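Local coordinates for colicin-D (Escherichia coli, PDB 5ZNM), which kills Escherichia coli and closely related bacteria by blocking protein synthesis, here represented by its central domain and its C-terminal tRNase domain, at residues L285-Y299 against K311-E325. Sequence-based numbering, arbitrary orientation.
With SO4 (sulfate ion), chain E.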
# COMPACT_ATOMS: atom_id res chain seq x y z
N LEU A 285 -14.03 -26.35 5.10
CA LEU A 285 -13.21 -27.54 5.24
C LEU A 285 -11.73 -27.26 5.10
O LEU A 285 -10.92 -28.18 5.26
CB LEU A 285 -13.63 -28.61 4.22
CG LEU A 285 -15.03 -29.22 4.38
CD1 LEU A 285 -15.37 -30.10 3.18
CD2 LEU A 285 -15.16 -30.01 5.70
N ASP A 286 -11.35 -26.02 4.78
CA ASP A 286 -9.95 -25.63 4.63
C ASP A 286 -9.62 -24.69 5.78
O ASP A 286 -9.92 -23.50 5.72
CB ASP A 286 -9.71 -24.98 3.27
CG ASP A 286 -9.75 -25.98 2.14
OD1 ASP A 286 -10.63 -26.86 2.17
OD2 ASP A 286 -8.91 -25.90 1.23
N SER A 287 -8.96 -25.24 6.80
CA SER A 287 -8.82 -24.55 8.08
C SER A 287 -7.40 -24.65 8.65
O SER A 287 -7.23 -24.47 9.86
CB SER A 287 -9.79 -25.14 9.11
OG SER A 287 -9.43 -26.50 9.38
N GLY A 288 -6.40 -24.94 7.82
CA GLY A 288 -5.07 -25.14 8.37
C GLY A 288 -4.92 -26.56 8.87
O GLY A 288 -4.16 -27.34 8.28
N ARG A 289 -5.66 -26.93 9.92
CA ARG A 289 -5.58 -28.32 10.36
C ARG A 289 -6.09 -29.26 9.28
O ARG A 289 -5.50 -30.31 9.03
CB ARG A 289 -6.37 -28.53 11.65
CG ARG A 289 -6.36 -30.04 12.02
CD ARG A 289 -7.19 -30.37 13.24
NE ARG A 289 -6.77 -29.60 14.40
CZ ARG A 289 -7.40 -29.61 15.57
NH1 ARG A 289 -8.48 -30.36 15.74
NH2 ARG A 289 -6.94 -28.88 16.57
N PHE A 290 -7.16 -28.87 8.60
CA PHE A 290 -7.76 -29.66 7.54
C PHE A 290 -7.69 -28.92 6.21
O PHE A 290 -7.60 -27.70 6.16
CB PHE A 290 -9.22 -29.99 7.85
CG PHE A 290 -9.39 -30.80 9.10
CD1 PHE A 290 -9.08 -32.15 9.11
CD2 PHE A 290 -9.86 -30.21 10.26
CE1 PHE A 290 -9.22 -32.91 10.27
CE2 PHE A 290 -10.01 -30.95 11.41
CZ PHE A 290 -9.69 -32.30 11.42
N SER A 291 -7.76 -29.70 5.14
CA SER A 291 -8.05 -29.18 3.82
C SER A 291 -8.99 -30.16 3.16
O SER A 291 -8.95 -31.36 3.44
CB SER A 291 -6.78 -29.02 2.96
OG SER A 291 -6.22 -30.28 2.64
N ARG A 292 -9.84 -29.64 2.29
CA ARG A 292 -10.70 -30.53 1.53
C ARG A 292 -9.87 -31.53 0.73
O ARG A 292 -10.25 -32.70 0.59
CB ARG A 292 -11.59 -29.72 0.59
CG ARG A 292 -12.72 -30.53 0.03
CD ARG A 292 -13.61 -29.75 -0.91
NE ARG A 292 -14.33 -30.66 -1.79
CZ ARG A 292 -15.63 -30.67 -1.96
NH1 ARG A 292 -16.41 -29.81 -1.33
NH2 ARG A 292 -16.18 -31.56 -2.78
N LYS A 293 -8.72 -31.08 0.21
CA LYS A 293 -7.85 -31.96 -0.56
C LYS A 293 -7.38 -33.15 0.27
O LYS A 293 -7.46 -34.30 -0.17
CB LYS A 293 -6.66 -31.14 -1.09
CG LYS A 293 -5.61 -31.96 -1.82
CD LYS A 293 -5.70 -31.79 -3.32
CE LYS A 293 -4.62 -32.59 -4.04
NZ LYS A 293 -4.79 -34.07 -3.87
N GLN A 294 -6.93 -32.91 1.51
CA GLN A 294 -6.44 -34.01 2.33
C GLN A 294 -7.58 -34.91 2.81
O GLN A 294 -7.44 -36.14 2.83
CB GLN A 294 -5.63 -33.48 3.52
CG GLN A 294 -4.79 -34.56 4.25
CD GLN A 294 -3.60 -35.04 3.42
OE1 GLN A 294 -3.28 -34.45 2.40
NE2 GLN A 294 -2.94 -36.12 3.87
N LEU A 295 -8.71 -34.33 3.21
CA LEU A 295 -9.87 -35.14 3.58
C LEU A 295 -10.28 -36.07 2.45
O LEU A 295 -10.61 -37.24 2.68
CB LEU A 295 -11.04 -34.22 3.98
CG LEU A 295 -10.89 -33.46 5.30
CD1 LEU A 295 -11.86 -32.25 5.35
CD2 LEU A 295 -11.16 -34.38 6.50
N ASP A 296 -10.27 -35.56 1.22
CA ASP A 296 -10.61 -36.38 0.07
C ASP A 296 -9.59 -37.51 -0.12
O ASP A 296 -9.96 -38.67 -0.30
CB ASP A 296 -10.69 -35.48 -1.16
CG ASP A 296 -11.06 -36.21 -2.42
OD1 ASP A 296 -10.20 -36.91 -2.96
OD2 ASP A 296 -12.21 -36.06 -2.87
N LYS A 297 -8.30 -37.17 -0.05
CA LYS A 297 -7.24 -38.17 -0.18
C LYS A 297 -7.37 -39.30 0.82
O LYS A 297 -7.03 -40.45 0.53
CB LYS A 297 -5.87 -37.51 0.01
CG LYS A 297 -5.12 -37.18 -1.26
CD LYS A 297 -3.62 -37.16 -1.00
CE LYS A 297 -3.22 -35.96 -0.18
NZ LYS A 297 -1.75 -35.73 -0.12
N LYS A 298 -7.78 -38.99 2.05
CA LYS A 298 -7.77 -39.99 3.12
C LYS A 298 -9.16 -40.52 3.46
O LYS A 298 -9.32 -41.24 4.46
CB LYS A 298 -7.10 -39.40 4.36
CG LYS A 298 -5.67 -38.87 4.12
CD LYS A 298 -4.75 -39.99 3.59
CE LYS A 298 -3.31 -39.53 3.41
NZ LYS A 298 -2.42 -40.66 2.92
N TYR A 299 -10.16 -40.20 2.65
CA TYR A 299 -11.53 -40.64 2.93
C TYR A 299 -11.65 -42.16 2.90
O TYR A 299 -12.60 -42.71 3.47
CB TYR A 299 -12.49 -40.00 1.93
CG TYR A 299 -13.94 -40.27 2.27
CD1 TYR A 299 -14.57 -39.55 3.26
CD2 TYR A 299 -14.66 -41.27 1.61
CE1 TYR A 299 -15.89 -39.79 3.59
CE2 TYR A 299 -15.98 -41.54 1.94
CZ TYR A 299 -16.58 -40.78 2.94
OH TYR A 299 -17.89 -41.01 3.28
N LYS A 311 -19.80 -42.39 -1.23
CA LYS A 311 -19.64 -41.22 -2.09
C LYS A 311 -18.81 -40.15 -1.38
O LYS A 311 -18.93 -39.96 -0.17
CB LYS A 311 -21.00 -40.65 -2.47
CG LYS A 311 -21.80 -41.57 -3.36
CD LYS A 311 -23.04 -40.89 -3.91
CE LYS A 311 -24.12 -40.78 -2.87
NZ LYS A 311 -25.45 -40.77 -3.54
N LYS A 312 -17.96 -39.47 -2.14
CA LYS A 312 -17.20 -38.34 -1.62
C LYS A 312 -17.85 -37.06 -2.11
O LYS A 312 -17.83 -36.77 -3.31
CB LYS A 312 -15.74 -38.41 -2.05
CG LYS A 312 -15.03 -39.58 -1.47
CD LYS A 312 -13.54 -39.35 -1.45
CE LYS A 312 -12.96 -39.42 -2.83
NZ LYS A 312 -11.52 -39.74 -2.72
N ASN A 313 -18.42 -36.29 -1.19
CA ASN A 313 -19.00 -35.00 -1.53
C ASN A 313 -18.86 -34.12 -0.30
O ASN A 313 -18.29 -34.53 0.72
CB ASN A 313 -20.45 -35.14 -1.99
CG ASN A 313 -21.31 -35.90 -1.00
OD1 ASN A 313 -21.20 -35.69 0.22
ND2 ASN A 313 -22.15 -36.79 -1.50
N ARG A 314 -19.40 -32.89 -0.38
CA ARG A 314 -19.21 -31.96 0.73
C ARG A 314 -19.73 -32.56 2.03
O ARG A 314 -19.08 -32.47 3.08
CB ARG A 314 -19.91 -30.63 0.47
CG ARG A 314 -19.88 -29.70 1.69
CD ARG A 314 -20.01 -28.21 1.31
NE ARG A 314 -18.96 -27.76 0.40
CZ ARG A 314 -17.75 -27.33 0.78
NH1 ARG A 314 -17.41 -27.28 2.07
NH2 ARG A 314 -16.87 -26.96 -0.13
N GLU A 315 -20.90 -33.17 1.95
CA GLU A 315 -21.55 -33.77 3.11
C GLU A 315 -20.68 -34.87 3.74
O GLU A 315 -20.48 -34.90 4.96
CB GLU A 315 -22.89 -34.31 2.63
CG GLU A 315 -23.74 -34.95 3.63
CD GLU A 315 -25.09 -35.33 3.02
OE1 GLU A 315 -25.92 -34.42 2.84
OE2 GLU A 315 -25.30 -36.52 2.69
N THR A 316 -20.15 -35.78 2.93
CA THR A 316 -19.42 -36.89 3.54
C THR A 316 -18.02 -36.48 3.97
O THR A 316 -17.52 -36.98 4.99
CB THR A 316 -19.38 -38.10 2.59
OG1 THR A 316 -18.65 -37.77 1.39
CG2 THR A 316 -20.78 -38.51 2.22
N LEU A 317 -17.38 -35.56 3.24
CA LEU A 317 -16.09 -35.04 3.71
C LEU A 317 -16.26 -34.24 4.99
O LEU A 317 -15.35 -34.24 5.82
CB LEU A 317 -15.41 -34.18 2.64
CG LEU A 317 -15.04 -34.87 1.32
CD1 LEU A 317 -14.20 -33.93 0.44
CD2 LEU A 317 -14.30 -36.19 1.56
N THR A 318 -17.40 -33.55 5.15
CA THR A 318 -17.68 -32.88 6.42
C THR A 318 -17.90 -33.90 7.54
O THR A 318 -17.45 -33.68 8.67
CB THR A 318 -18.87 -31.93 6.26
OG1 THR A 318 -18.56 -30.95 5.26
CG2 THR A 318 -19.18 -31.21 7.58
N LYS A 319 -18.58 -35.02 7.25
CA LYS A 319 -18.68 -36.10 8.23
C LYS A 319 -17.30 -36.55 8.71
O LYS A 319 -17.07 -36.71 9.91
CB LYS A 319 -19.43 -37.30 7.64
CG LYS A 319 -20.94 -37.19 7.55
CD LYS A 319 -21.52 -38.61 7.26
CE LYS A 319 -23.03 -38.54 7.01
NZ LYS A 319 -23.56 -39.90 6.71
N PHE A 320 -16.39 -36.79 7.76
CA PHE A 320 -15.04 -37.26 8.07
C PHE A 320 -14.28 -36.22 8.90
O PHE A 320 -13.66 -36.55 9.92
CB PHE A 320 -14.30 -37.55 6.76
CG PHE A 320 -12.97 -38.27 6.90
CD1 PHE A 320 -12.75 -39.18 7.91
CD2 PHE A 320 -11.96 -38.05 5.96
CE1 PHE A 320 -11.52 -39.86 8.00
CE2 PHE A 320 -10.74 -38.71 6.04
CZ PHE A 320 -10.52 -39.62 7.07
N ARG A 321 -14.34 -34.95 8.48
CA ARG A 321 -13.71 -33.88 9.26
C ARG A 321 -14.25 -33.87 10.69
O ARG A 321 -13.48 -33.81 11.67
CB ARG A 321 -13.96 -32.53 8.57
CG ARG A 321 -13.11 -31.35 9.05
CD ARG A 321 -13.60 -30.72 10.35
NE ARG A 321 -15.04 -30.38 10.36
CZ ARG A 321 -15.55 -29.25 9.87
NH1 ARG A 321 -16.87 -29.03 9.94
NH2 ARG A 321 -14.76 -28.34 9.30
N ASP A 322 -15.58 -33.92 10.84
CA ASP A 322 -16.19 -33.89 12.16
C ASP A 322 -15.80 -35.13 12.97
O ASP A 322 -15.52 -35.03 14.18
CB ASP A 322 -17.72 -33.76 12.04
CG ASP A 322 -18.17 -32.36 11.55
OD1 ASP A 322 -17.36 -31.41 11.55
OD2 ASP A 322 -19.34 -32.21 11.14
N ALA A 323 -15.73 -36.30 12.33
CA ALA A 323 -15.34 -37.51 13.06
C ALA A 323 -13.92 -37.39 13.59
O ALA A 323 -13.63 -37.79 14.72
CB ALA A 323 -15.47 -38.74 12.17
N ILE A 324 -13.00 -36.83 12.79
CA ILE A 324 -11.65 -36.62 13.28
C ILE A 324 -11.65 -35.65 14.45
O ILE A 324 -10.95 -35.86 15.45
CB ILE A 324 -10.75 -36.14 12.12
CG1 ILE A 324 -10.68 -37.25 11.06
CG2 ILE A 324 -9.35 -35.74 12.63
CD1 ILE A 324 -10.37 -36.74 9.67
N GLU A 325 -12.46 -34.58 14.37
CA GLU A 325 -12.54 -33.64 15.49
C GLU A 325 -13.12 -34.30 16.74
O GLU A 325 -12.66 -34.02 17.86
CB GLU A 325 -13.36 -32.40 15.11
CG GLU A 325 -12.58 -31.42 14.25
CD GLU A 325 -11.51 -30.68 15.05
OE1 GLU A 325 -11.85 -30.04 16.07
OE2 GLU A 325 -10.33 -30.76 14.67
S SO4 E . 0.15 -37.88 1.66
O1 SO4 E . -0.70 -36.97 2.42
O2 SO4 E . 1.54 -37.56 1.98
O3 SO4 E . -0.16 -39.27 2.02
O4 SO4 E . -0.06 -37.71 0.22
O HOH W 1 -12.13 -27.90 8.68
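L295 packs as a knob into the hole formed by L317, F320, R321 and I324 of helix 314-325, which the short helix 292-297 crosses at 90°, the axes 9.8 Å apart at closest approach. Y299 turns its ring edge toward the face of F320 in an offset edge-to-face pair, centroids 5.8 Å apart, while Y299 CD1 also meets L317 CD2 at 3.8 Å. At the other end R321 lays CG over one face of the F290 ring, a CH-pi contact 3.8 Å from the centroid; I324 CG2 closes on the ring edge. R321 leaves with CG anti to the backbone N (chi1 -166°) and then folds twice, which brings CG over F290, with CD beside the ring's CD2 and CE2, and its guanidinium under L285 CD2.

Among polar groups, K312 NZ donates to D296 O (3.1 Å) from above the carbonyl plane and forms a salt bridge, weak as a hydrogen bond, with D296 OD1. A water accepts from R321 NH2 at 2.7 Å and also bonds S287 OG. R292 NH1 lies over the R314 guanidinium, 3.1 Å from R314 NH2; D255 pairs with both arginines and D283 with R314, probably offsetting the like charges.

N313 and T316 start the long helix with a capping box. The contact packs helix 292-297 against the longer helix, which belongs to the tRNase part of the chain, with strand 365-370 touching Q294, K298 and I324, and strand 153-160, probably of the central domain, meeting D286 and S291.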